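Local coordinates for endo-1,3-beta-glucanase, family GH16 (Zobellia galactanivorans, PDB 4BPZ), which probably cleaves internal 1,3-beta-glucosidic bonds of algal laminarin, acting through the family GH16 catalytic module of a longer protein, at residues Asn44-Tyr50 with Asn227-Thr233; Phe91-Tyr95 with Val252-Gln256; Glu147-Trp151 with Thr233-Asp237. The protein carries 1 engineered substitution. All coordinates share one frame; numbering follows the deposited sequence.

Contact 1. Residues Asn44-Tyr50 with Asn227-Thr233. With BGC (beta-D-glucopyranose), chain C; GLC (alpha-D-glucopyranose), chain B.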
loop_
_atom_site.group_PDB
_atom_site.type_symbol
_atom_site.label_atom_id
_atom_site.label_comp_id
_atom_site.label_asym_id
_atom_site.label_seq_id
_atom_site.Cartn_x
_atom_site.Cartn_y
_atom_site.Cartn_z
ATOM N N ASN A 44 2.028 -5.076 -13.135
ATOM C CA ASN A 44 2.614 -3.816 -13.520
ATOM C C ASN A 44 4.029 -3.924 -14.062
ATOM O O ASN A 44 4.806 -2.938 -13.951
ATOM C CB ASN A 44 2.535 -2.784 -12.371
ATOM C CG ASN A 44 1.182 -2.710 -11.755
ATOM O OD1 ASN A 44 0.201 -2.489 -12.477
ATOM N ND2 ASN A 44 1.083 -2.889 -10.450
ATOM N N ASN A 45 4.469 -5.095 -14.544
ATOM C CA ASN A 45 5.821 -5.262 -15.015
ATOM C C ASN A 45 6.877 -5.014 -13.930
ATOM O O ASN A 45 8.048 -4.763 -14.224
ATOM C CB ASN A 45 6.111 -4.409 -16.277
ATOM C CG ASN A 45 5.151 -4.723 -17.353
ATOM O OD1 ASN A 45 5.039 -5.906 -17.716
ATOM N ND2 ASN A 45 4.443 -3.760 -17.823
ATOM N N GLU A 46 6.484 -5.200 -12.630
ATOM C CA GLU A 46 7.405 -4.962 -11.515
ATOM C C GLU A 46 8.493 -6.014 -11.529
ATOM O O GLU A 46 8.312 -7.164 -11.951
ATOM C CB GLU A 46 6.609 -5.062 -10.216
ATOM C CG GLU A 46 5.675 -3.875 -10.059
ATOM C CD GLU A 46 4.580 -4.140 -9.040
ATOM O OE1 GLU A 46 4.749 -5.069 -8.179
ATOM O OE2 GLU A 46 3.563 -3.395 -9.087
ATOM N N LEU A 47 9.652 -5.660 -10.933
ATOM C CA LEU A 47 10.855 -6.472 -11.050
ATOM C C LEU A 47 11.231 -7.207 -9.821
ATOM O O LEU A 47 12.209 -7.917 -9.813
ATOM C CB LEU A 47 12.023 -5.555 -11.508
ATOM C CG LEU A 47 11.783 -4.960 -12.927
ATOM C CD1 LEU A 47 12.978 -4.114 -13.338
ATOM C CD2 LEU A 47 11.627 -6.060 -13.965
ATOM N N GLN A 48 10.480 -7.086 -8.720
ATOM C CA GLN A 48 10.825 -7.673 -7.427
ATOM C C GLN A 48 10.139 -9.007 -7.177
ATOM O O GLN A 48 9.018 -9.270 -7.682
ATOM C CB GLN A 48 10.556 -6.759 -6.223
ATOM C CG GLN A 48 9.071 -6.652 -5.799
ATOM C CD GLN A 48 8.174 -6.047 -6.817
ATOM O OE1 GLN A 48 6.969 -6.450 -6.926
ATOM N NE2 GLN A 48 8.612 -5.112 -7.560
ATOM N N HIS A 49 10.720 -9.799 -6.276
ATOM C CA HIS A 49 9.982 -10.734 -5.428
ATOM C C HIS A 49 9.745 -10.112 -4.073
ATOM O O HIS A 49 10.525 -9.312 -3.588
ATOM C CB HIS A 49 10.744 -12.038 -5.227
ATOM C CG HIS A 49 10.485 -13.066 -6.294
ATOM N ND1 HIS A 49 9.264 -13.433 -6.659
ATOM C CD2 HIS A 49 11.375 -13.822 -7.048
ATOM C CE1 HIS A 49 9.368 -14.356 -7.632
ATOM N NE2 HIS A 49 10.653 -14.595 -7.841
ATOM N N TYR A 50 8.639 -10.528 -3.479
ATOM C CA TYR A 50 8.320 -10.170 -2.095
ATOM C C TYR A 50 8.613 -11.346 -1.171
ATOM O O TYR A 50 8.360 -12.476 -1.524
ATOM C CB TYR A 50 6.855 -9.729 -1.989
ATOM C CG TYR A 50 6.585 -8.386 -2.628
ATOM C CD1 TYR A 50 7.274 -7.242 -2.214
ATOM C CD2 TYR A 50 5.591 -8.228 -3.597
ATOM C CE1 TYR A 50 6.996 -5.999 -2.745
ATOM C CE2 TYR A 50 5.306 -6.992 -4.140
ATOM C CZ TYR A 50 6.001 -5.873 -3.702
ATOM O OH TYR A 50 5.716 -4.620 -4.207
ATOM N N ASN A 227 3.963 -1.609 0.827
ATOM C CA ASN A 227 4.955 -2.320 0.012
ATOM C C ASN A 227 5.951 -1.332 -0.603
ATOM O O ASN A 227 5.656 -0.133 -0.689
ATOM C CB ASN A 227 4.305 -3.166 -1.088
ATOM C CG ASN A 227 3.612 -2.337 -2.128
ATOM O OD1 ASN A 227 2.526 -1.817 -1.859
ATOM N ND2 ASN A 227 4.251 -2.092 -3.257
ATOM N N ILE A 228 7.068 -1.849 -1.096
ATOM C CA ILE A 228 7.904 -1.122 -2.107
ATOM C C ILE A 228 8.006 -2.003 -3.318
ATOM O O ILE A 228 8.648 -3.056 -3.225
ATOM C CB ILE A 228 9.318 -0.747 -1.621
ATOM C CG1 ILE A 228 9.379 -0.059 -0.258
ATOM C CG2 ILE A 228 9.960 0.122 -2.718
ATOM C CD1 ILE A 228 10.820 0.056 0.240
ATOM N N ALA A 229 7.446 -1.607 -4.447
ATOM C CA ALA A 229 7.735 -2.295 -5.710
ATOM C C ALA A 229 9.004 -1.694 -6.293
ATOM O O ALA A 229 9.346 -0.543 -6.025
ATOM C CB ALA A 229 6.548 -2.135 -6.643
ATOM N N MET A 230 9.668 -2.453 -7.126
ATOM C CA MET A 230 10.878 -1.983 -7.884
ATOM C C MET A 230 10.569 -2.007 -9.364
ATOM O O MET A 230 10.108 -3.003 -9.904
ATOM C CB MET A 230 12.041 -2.851 -7.590
ATOM C CG MET A 230 12.587 -2.719 -6.171
ATOM S SD MET A 230 13.106 -1.021 -5.693
ATOM C CE MET A 230 14.377 -0.676 -6.933
ATOM N N GLY A 231 10.857 -0.887 -10.034
ATOM C CA GLY A 231 10.615 -0.822 -11.474
ATOM C C GLY A 231 9.138 -0.907 -11.781
ATOM O O GLY A 231 8.257 -0.477 -11.036
ATOM N N GLY A 232 8.866 -1.471 -12.975
ATOM C CA GLY A 232 7.491 -1.527 -13.445
ATOM C C GLY A 232 6.906 -0.182 -13.811
ATOM O O GLY A 232 7.630 0.839 -13.958
ATOM N N THR A 233 5.596 -0.125 -13.937
ATOM C CA THR A 233 4.864 1.068 -14.458
ATOM C C THR A 233 5.328 2.340 -13.851
ATOM O O THR A 233 5.691 3.316 -14.509
ATOM C CB THR A 233 3.339 0.893 -14.307
ATOM O OG1 THR A 233 3.003 -0.394 -14.847
ATOM C CG2 THR A 233 2.567 1.977 -15.089
HETATM C C2 BGC C . -2.406 -3.796 -10.974
HETATM C C3 BGC C . -3.464 -4.809 -11.287
HETATM C C4 BGC C . -3.655 -5.795 -10.075
HETATM C C5 BGC C . -3.926 -4.987 -8.781
HETATM C C6 BGC C . -3.952 -5.825 -7.520
HETATM C C1 BGC C . -2.748 -3.117 -9.622
HETATM O O2 BGC C . -2.364 -2.859 -12.013
HETATM O O3 BGC C . -3.000 -5.560 -12.406
HETATM O O4 BGC C . -4.798 -6.633 -10.203
HETATM O O5 BGC C . -2.803 -4.080 -8.599
HETATM O O6 BGC C . -2.728 -6.459 -7.224
HETATM C C1 GLC B . -2.507 0.941 -7.405
HETATM C C2 GLC B . -2.420 -0.007 -8.648
HETATM C C3 GLC B . -1.834 -1.337 -8.152
HETATM C C4 GLC B . -0.547 -1.124 -7.482
HETATM C C5 GLC B . -0.887 -0.317 -6.252
HETATM C C6 GLC B . 0.307 0.012 -5.385
HETATM O O1 GLC B . -3.596 0.648 -6.557
HETATM O O2 GLC B . -3.722 -0.127 -9.163
HETATM O O3 GLC B . -1.660 -2.246 -9.320
HETATM O O4 GLC B . 0.052 -2.390 -7.144
HETATM O O5 GLC B . -1.424 0.950 -6.692
HETATM O O6 GLC B . 1.287 0.766 -6.089
HETATM O O HOH W 1 0.254 -0.966 -14.828
HETATM O O HOH W 2 4.478 -1.186 -17.195
#
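Leu47 and Asn44 tie the loop 44-47 to the opposite segment through two backbone hydrogen bonds: Leu47 N donates to Met230 O at the end of strand 222-230 (2.9 Å), and Asn44 O takes Thr233 N from the short helix that follows, also at 2.9 Å. Between them the chain of Gly231 and Gly232 turns with positive phi, and Gly232 presses its CA against the carbonyls of Asn44 and Asn45. The short strands 48-50 and 227-230 run nearly antiparallel, at 153°, with axes 7.2 Å apart at closest.

The carboxamide of Asn44 faces the bound glucan. Its OD1 accepts a bond from O2 of the neighbouring beta-glucose at 2.6 Å, and its ND2 donates at 3.0 Å to O3 of the alpha-glucose, the glycosidic oxygen between the two sugars. ND2 also donates to Glu46 OE2, 2.9 Å away, in an almost straight bond of 173°. The bond lies in the amide plane but meets OE2 on its anti side, tilted out of the carboxylate plane, and it holds the carboxamide against rotation. Extended beyond CG, the Glu46 side chain passes alongside Ala229, with CD 3.7 Å from Ala229 CB. Deeper in, Asn227 ND2 gives Tyr50 OH a weak bond of 3.1 Å, the amide turned 84° to the ring, while Ile228 O lies at the ring's edge.

Strand 222-230 runs between strands 82-93 and 110-118, bonding to the latter through Asn227 with Ala113 and Ala229 with Trp111. Asn227 OD1 is taken by Trp115 NE1. Strand 48-50 pairs with 82-93 as well, through His49, and Trp42 meets Tyr50 edge-to-face.

Contact 2. Residues Phe91-Tyr95 with Val252-Gln256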
loop_
_atom_site.group_PDB
_atom_site.type_symbol
_atom_site.label_atom_id
_atom_site.label_comp_id
_atom_site.label_asym_id
_atom_site.label_seq_id
_atom_site.Cartn_x
_atom_site.Cartn_y
_atom_site.Cartn_z
ATOM N N PHE A 91 -6.825 -7.323 9.176
ATOM C CA PHE A 91 -7.852 -6.442 9.751
ATOM C C PHE A 91 -8.476 -5.844 8.557
ATOM O O PHE A 91 -7.803 -5.156 7.790
ATOM C CB PHE A 91 -7.272 -5.302 10.640
ATOM C CG PHE A 91 -8.335 -4.352 11.179
ATOM C CD1 PHE A 91 -9.141 -4.782 12.238
ATOM C CD2 PHE A 91 -8.575 -3.081 10.627
ATOM C CE1 PHE A 91 -10.116 -3.947 12.810
ATOM C CE2 PHE A 91 -9.574 -2.240 11.174
ATOM C CZ PHE A 91 -10.340 -2.699 12.237
ATOM N N ALA A 92 -9.755 -6.100 8.426
ATOM C CA ALA A 92 -10.535 -5.605 7.321
ATOM C C ALA A 92 -11.621 -4.692 7.875
ATOM O O ALA A 92 -12.174 -5.045 8.947
ATOM C CB ALA A 92 -11.134 -6.753 6.499
ATOM N N PHE A 93 -11.968 -3.622 7.230
ATOM C CA PHE A 93 -12.851 -2.620 7.812
ATOM C C PHE A 93 -13.631 -1.909 6.721
ATOM O O PHE A 93 -13.132 -1.818 5.574
ATOM C CB PHE A 93 -12.076 -1.624 8.683
ATOM C CG PHE A 93 -11.071 -0.856 7.917
ATOM C CD1 PHE A 93 -9.872 -1.439 7.465
ATOM C CD2 PHE A 93 -11.301 0.471 7.535
ATOM C CE1 PHE A 93 -8.932 -0.787 6.701
ATOM C CE2 PHE A 93 -10.301 1.158 6.748
ATOM C CZ PHE A 93 -9.178 0.488 6.328
ATOM N N THR A 94 -14.804 -1.407 7.115
ATOM C CA THR A 94 -15.642 -0.601 6.219
ATOM C C THR A 94 -15.848 0.732 6.816
ATOM O O THR A 94 -16.437 0.851 7.905
ATOM C CB THR A 94 -17.017 -1.235 5.963
ATOM O OG1 THR A 94 -16.755 -2.583 5.552
ATOM C CG2 THR A 94 -17.775 -0.489 4.880
ATOM N N TYR A 95 -15.311 1.771 6.111
ATOM C CA TYR A 95 -15.310 3.177 6.553
ATOM C C TYR A 95 -14.288 3.383 7.637
ATOM O O TYR A 95 -13.929 2.429 8.401
ATOM C CB TYR A 95 -16.678 3.687 6.925
ATOM C CG TYR A 95 -17.776 3.396 5.930
ATOM C CD1 TYR A 95 -17.597 3.473 4.571
ATOM C CD2 TYR A 95 -19.017 2.997 6.374
ATOM C CE1 TYR A 95 -18.606 3.218 3.671
ATOM C CE2 TYR A 95 -20.087 2.757 5.513
ATOM C CZ TYR A 95 -19.855 2.856 4.127
ATOM O OH TYR A 95 -20.891 2.574 3.289
ATOM N N VAL A 252 0.728 2.957 12.054
ATOM C CA VAL A 252 -0.569 2.851 11.290
ATOM C C VAL A 252 -1.649 2.961 12.336
ATOM O O VAL A 252 -1.601 2.200 13.324
ATOM C CB VAL A 252 -0.653 1.487 10.571
ATOM C CG1 VAL A 252 -2.024 1.299 9.926
ATOM C CG2 VAL A 252 0.456 1.369 9.543
ATOM N N ARG A 253 -2.625 3.839 12.127
ATOM C CA ARG A 253 -3.774 3.940 13.036
ATOM C C ARG A 253 -5.045 3.969 12.173
ATOM O O ARG A 253 -5.095 4.673 11.174
ATOM C CB ARG A 253 -3.702 5.209 13.881
ATOM C CG ARG A 253 -2.500 5.274 14.833
ATOM C CD ARG A 253 -2.320 6.626 15.420
ATOM N NE ARG A 253 -1.134 6.636 16.267
ATOM C CZ ARG A 253 -0.528 7.740 16.680
ATOM N NH1 ARG A 253 -1.015 8.917 16.426
ATOM N NH2 ARG A 253 0.598 7.589 17.380
ATOM N N ILE A 254 -6.086 3.250 12.633
ATOM C CA ILE A 254 -7.356 3.274 11.944
ATOM C C ILE A 254 -8.437 3.571 12.994
ATOM O O ILE A 254 -8.521 2.868 14.029
ATOM C CB ILE A 254 -7.651 1.947 11.199
ATOM C CG1 ILE A 254 -6.478 1.609 10.281
ATOM C CG2 ILE A 254 -8.989 2.036 10.514
ATOM C CD1 ILE A 254 -6.664 0.284 9.478
ATOM N N TYR A 255 -9.229 4.583 12.741
ATOM C CA TYR A 255 -10.285 4.984 13.578
ATOM C C TYR A 255 -11.633 4.794 12.839
ATOM O O TYR A 255 -11.710 4.983 11.643
ATOM C CB TYR A 255 -10.168 6.477 13.944
ATOM C CG TYR A 255 -8.931 6.855 14.678
ATOM C CD1 TYR A 255 -7.777 7.174 13.989
ATOM C CD2 TYR A 255 -8.908 6.897 16.069
ATOM C CE1 TYR A 255 -6.589 7.543 14.645
ATOM C CE2 TYR A 255 -7.744 7.280 16.752
ATOM C CZ TYR A 255 -6.605 7.561 16.035
ATOM O OH TYR A 255 -5.453 7.914 16.714
ATOM N N GLN A 256 -12.708 4.575 13.579
ATOM C CA GLN A 256 -14.042 4.617 12.980
ATOM C C GLN A 256 -14.965 5.512 13.721
ATOM O O GLN A 256 -14.598 6.015 14.766
ATOM C CB GLN A 256 -14.611 3.178 12.939
ATOM C CG GLN A 256 -13.948 2.377 11.838
ATOM C CD GLN A 256 -14.474 0.971 11.677
ATOM O OE1 GLN A 256 -14.655 0.479 10.515
ATOM N NE2 GLN A 256 -14.736 0.281 12.730
ATOM O OXT GLN A 256 -16.101 5.727 13.184
#
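Phe93 and Ile254 meet inside the beta-jelly-roll sandwich characteristic of GH16 enzymes, where the end of strand 82-93 faces the C-terminal end of strand 244-255. The two segments meet mainly through side chains, and the apolar part is centred on Ile254. Its CG2 makes a CH-pi contact over one face of Phe93, 4.2 Å from the ring centroid and 17° off the normal. The CG1 branch, extended to CD1 (chi2 180°), carries that methyl over the same face, toward the CE1-CZ part of the rim, 3.7 Å from Phe93 CE1. In one of the two conformers of Phe91, CD1 also lies 4.0 Å from Phe91 CD2. Phe93 has CG between its backbone N and carbonyl carbon (chi1 62°), which presents the ring broadside to the isoleucine. Val98 of strand 96-103 touches both Phe93 and Ile254, and Phe15 of strand 13-17 touches Ile254 as well.

Charged and polar groups lie around this core. Next to Ile254, Arg253 forms a salt bridge with Glu18, a ligand of the calcium ion, and Tyr95 OH is hydrogen-bonded to Asn219. The C-terminal residue, Gln256, sends an extended side chain across to the turn at Thr94 and Tyr95. Tyr95 O lies in the plane of the Phe93 ring, at its edge, and is approached by Gln256 CG to 3.4 Å.

Contact 3. Residues Glu147-Trp151 with Thr233-Asp237. With GLC (alpha-D-glucopyranose), chain B.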
loop_
_atom_site.group_PDB
_atom_site.type_symbol
_atom_site.label_atom_id
_atom_site.label_comp_id
_atom_site.label_asym_id
_atom_site.label_seq_id
_atom_site.Cartn_x
_atom_site.Cartn_y
_atom_site.Cartn_z
ATOM N N GLU A 147 1.100 6.783 -3.257
ATOM C CA GLU A 147 2.126 6.189 -4.066
ATOM C C GLU A 147 3.141 7.262 -4.420
ATOM O O GLU A 147 2.801 8.448 -4.504
ATOM C CB GLU A 147 1.586 5.619 -5.355
ATOM C CG GLU A 147 0.524 4.549 -5.210
ATOM C CD GLU A 147 0.013 4.063 -6.568
ATOM O OE1 GLU A 147 0.666 3.275 -7.268
ATOM O OE2 GLU A 147 -1.089 4.567 -7.046
ATOM N N GLN A 148 4.398 6.853 -4.635
ATOM C CA GLN A 148 5.324 7.711 -5.364
ATOM C C GLN A 148 5.887 6.945 -6.492
ATOM O O GLN A 148 6.171 5.736 -6.348
ATOM C CB GLN A 148 6.463 8.245 -4.478
ATOM C CG GLN A 148 6.167 9.380 -3.561
ATOM C CD GLN A 148 7.419 10.129 -3.222
ATOM O OE1 GLN A 148 8.434 9.559 -2.724
ATOM N NE2 GLN A 148 7.346 11.410 -3.361
ATOM N N ASN A 149 6.037 7.579 -7.652
ATOM C CA ASN A 149 6.754 6.959 -8.723
ATOM C C ASN A 149 8.265 7.046 -8.518
ATOM O O ASN A 149 8.741 7.640 -7.591
ATOM C CB ASN A 149 6.275 7.480 -10.104
ATOM C CG ASN A 149 6.498 8.958 -10.291
ATOM O OD1 ASN A 149 5.582 9.663 -10.842
ATOM N ND2 ASN A 149 7.598 9.465 -9.857
ATOM N N GLY A 150 9.021 6.415 -9.407
ATOM C CA GLY A 150 10.466 6.283 -9.236
ATOM C C GLY A 150 11.234 7.491 -9.684
ATOM O O GLY A 150 12.385 7.665 -9.240
ATOM N N TRP A 151 10.620 8.363 -10.489
ATOM C CA TRP A 151 11.388 9.415 -11.164
ATOM C C TRP A 151 11.044 10.804 -10.617
ATOM O O TRP A 151 11.702 11.777 -11.013
ATOM C CB TRP A 151 11.146 9.384 -12.654
ATOM C CG TRP A 151 9.663 9.486 -13.010
ATOM C CD1 TRP A 151 8.911 10.599 -13.185
ATOM C CD2 TRP A 151 8.784 8.360 -13.268
ATOM N NE1 TRP A 151 7.600 10.249 -13.463
ATOM C CE2 TRP A 151 7.487 8.890 -13.565
ATOM C CE3 TRP A 151 8.971 6.992 -13.280
ATOM C CZ2 TRP A 151 6.394 8.038 -13.932
ATOM C CZ3 TRP A 151 7.909 6.177 -13.623
ATOM C CH2 TRP A 151 6.674 6.688 -13.954
ATOM N N THR A 233 5.596 -0.125 -13.937
ATOM C CA THR A 233 4.864 1.068 -14.458
ATOM C C THR A 233 5.328 2.340 -13.851
ATOM O O THR A 233 5.691 3.316 -14.509
ATOM C CB THR A 233 3.339 0.893 -14.307
ATOM O OG1 THR A 233 3.003 -0.394 -14.847
ATOM C CG2 THR A 233 2.567 1.977 -15.089
ATOM N N LEU A 234 5.201 2.395 -12.528
ATOM C CA LEU A 234 5.538 3.597 -11.782
ATOM C C LEU A 234 6.904 3.572 -11.152
ATOM O O LEU A 234 7.380 4.664 -10.801
ATOM C CB LEU A 234 4.497 3.952 -10.777
ATOM C CG LEU A 234 3.123 4.404 -11.299
ATOM C CD1 LEU A 234 2.242 4.962 -10.137
ATOM C CD2 LEU A 234 3.138 5.317 -12.503
ATOM N N GLY A 235 7.583 2.445 -11.006
ATOM C CA GLY A 235 8.935 2.485 -10.549
ATOM C C GLY A 235 9.887 3.022 -11.620
ATOM O O GLY A 235 10.830 3.773 -11.298
ATOM N N GLY A 236 9.681 2.612 -12.864
ATOM C CA GLY A 236 10.563 3.091 -13.929
ATOM C C GLY A 236 11.920 2.453 -13.891
ATOM O O GLY A 236 12.156 1.380 -13.310
ATOM N N ASP A 237 12.849 3.075 -14.597
ATOM C CA ASP A 237 14.213 2.578 -14.700
ATOM C C ASP A 237 14.900 2.651 -13.316
ATOM O O ASP A 237 14.760 3.615 -12.531
ATOM C CB ASP A 237 15.019 3.427 -15.666
ATOM C CG ASP A 237 14.418 3.366 -17.101
ATOM O OD1 ASP A 237 13.757 2.373 -17.483
ATOM O OD2 ASP A 237 14.583 4.407 -17.779
HETATM C C1 GLC B . -2.507 0.941 -7.405
HETATM C C2 GLC B . -2.420 -0.007 -8.648
HETATM C C3 GLC B . -1.834 -1.337 -8.152
HETATM C C4 GLC B . -0.547 -1.124 -7.482
HETATM C C5 GLC B . -0.887 -0.317 -6.252
HETATM C C6 GLC B . 0.307 0.012 -5.385
HETATM O O1 GLC B . -3.596 0.648 -6.557
HETATM O O2 GLC B . -3.722 -0.127 -9.163
HETATM O O3 GLC B . -1.660 -2.246 -9.320
HETATM O O4 GLC B . 0.052 -2.390 -7.144
HETATM O O5 GLC B . -1.424 0.950 -6.692
HETATM O O6 GLC B . 1.287 0.766 -6.089
#
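The glucan-binding cleft is bordered here by Glu147, whose carboxylate is hydrogen-bonded to the alpha-glucose while the loop behind it packs on the short helix 232-235. Glu147 closes the E-x-D-x-x-E signature of GH16; in relatives the last glutamate of this signature is the acid/base, so Glu147 probably has that role. The first position of the signature is the engineered Ser142. O6 of the sugar donates to Glu147 OE1 at 2.8 Å. Glu147 OE1 also accepts a bond from Trp111 NE1, which helps to orient the carboxylate. Leu234 CD1 borders it as well, 3.7 Å from OE1.

Further along, the backbones touch. Gly150 N donates to Leu234 O at 2.8 Å, and Gly150 CA makes a CA-H...O contact with Gly235 O at 3.3 Å. Trp151 covers the helix end with the rim of its six-membered ring: CZ3 comes within 3.2 Å of Leu234 O, Thr233 O lies in the ring plane at 3.6 Å from CH2, and CH2 touches Leu234 CD2 at 4.1 Å. With chi1 at 55° the indole folds back over Asn149, whose CG rests on one face of it. Gly236, with positive phi, ends the helix beside this ring.

Beneath, Leu234 packs on Trp111 of strand 110-118 and on Ile157 of strand 155-163. Glu147, on strand 146-147 beside strand 110-118, also bonds its backbone to Ile157.

Overall arrangement
Contacts 1 and 3 form one neighbourhood on the glucan-binding side: their centres are about 9 Å apart, they share Thr233, and both touch the alpha-glucose. Helix 232-235 touches both segments that carry the sugar-binding Asn44 and Glu147. Contact 2 lies on the opposite side of the chain's centre, about 26 Å from contact 1 and about 27 Å from contact 3, centre to centre. Strand 82-93 nevertheless links the two sides, since it pairs with strands 48-50 and 222-230 and ends at contact 2. Along the chain the first segments come in the order 44-50, 91-95, 147-151 and the second as 227-233, 233-237, 252-256, so the segments of contact 1 alternate with those of contacts 2 and 3.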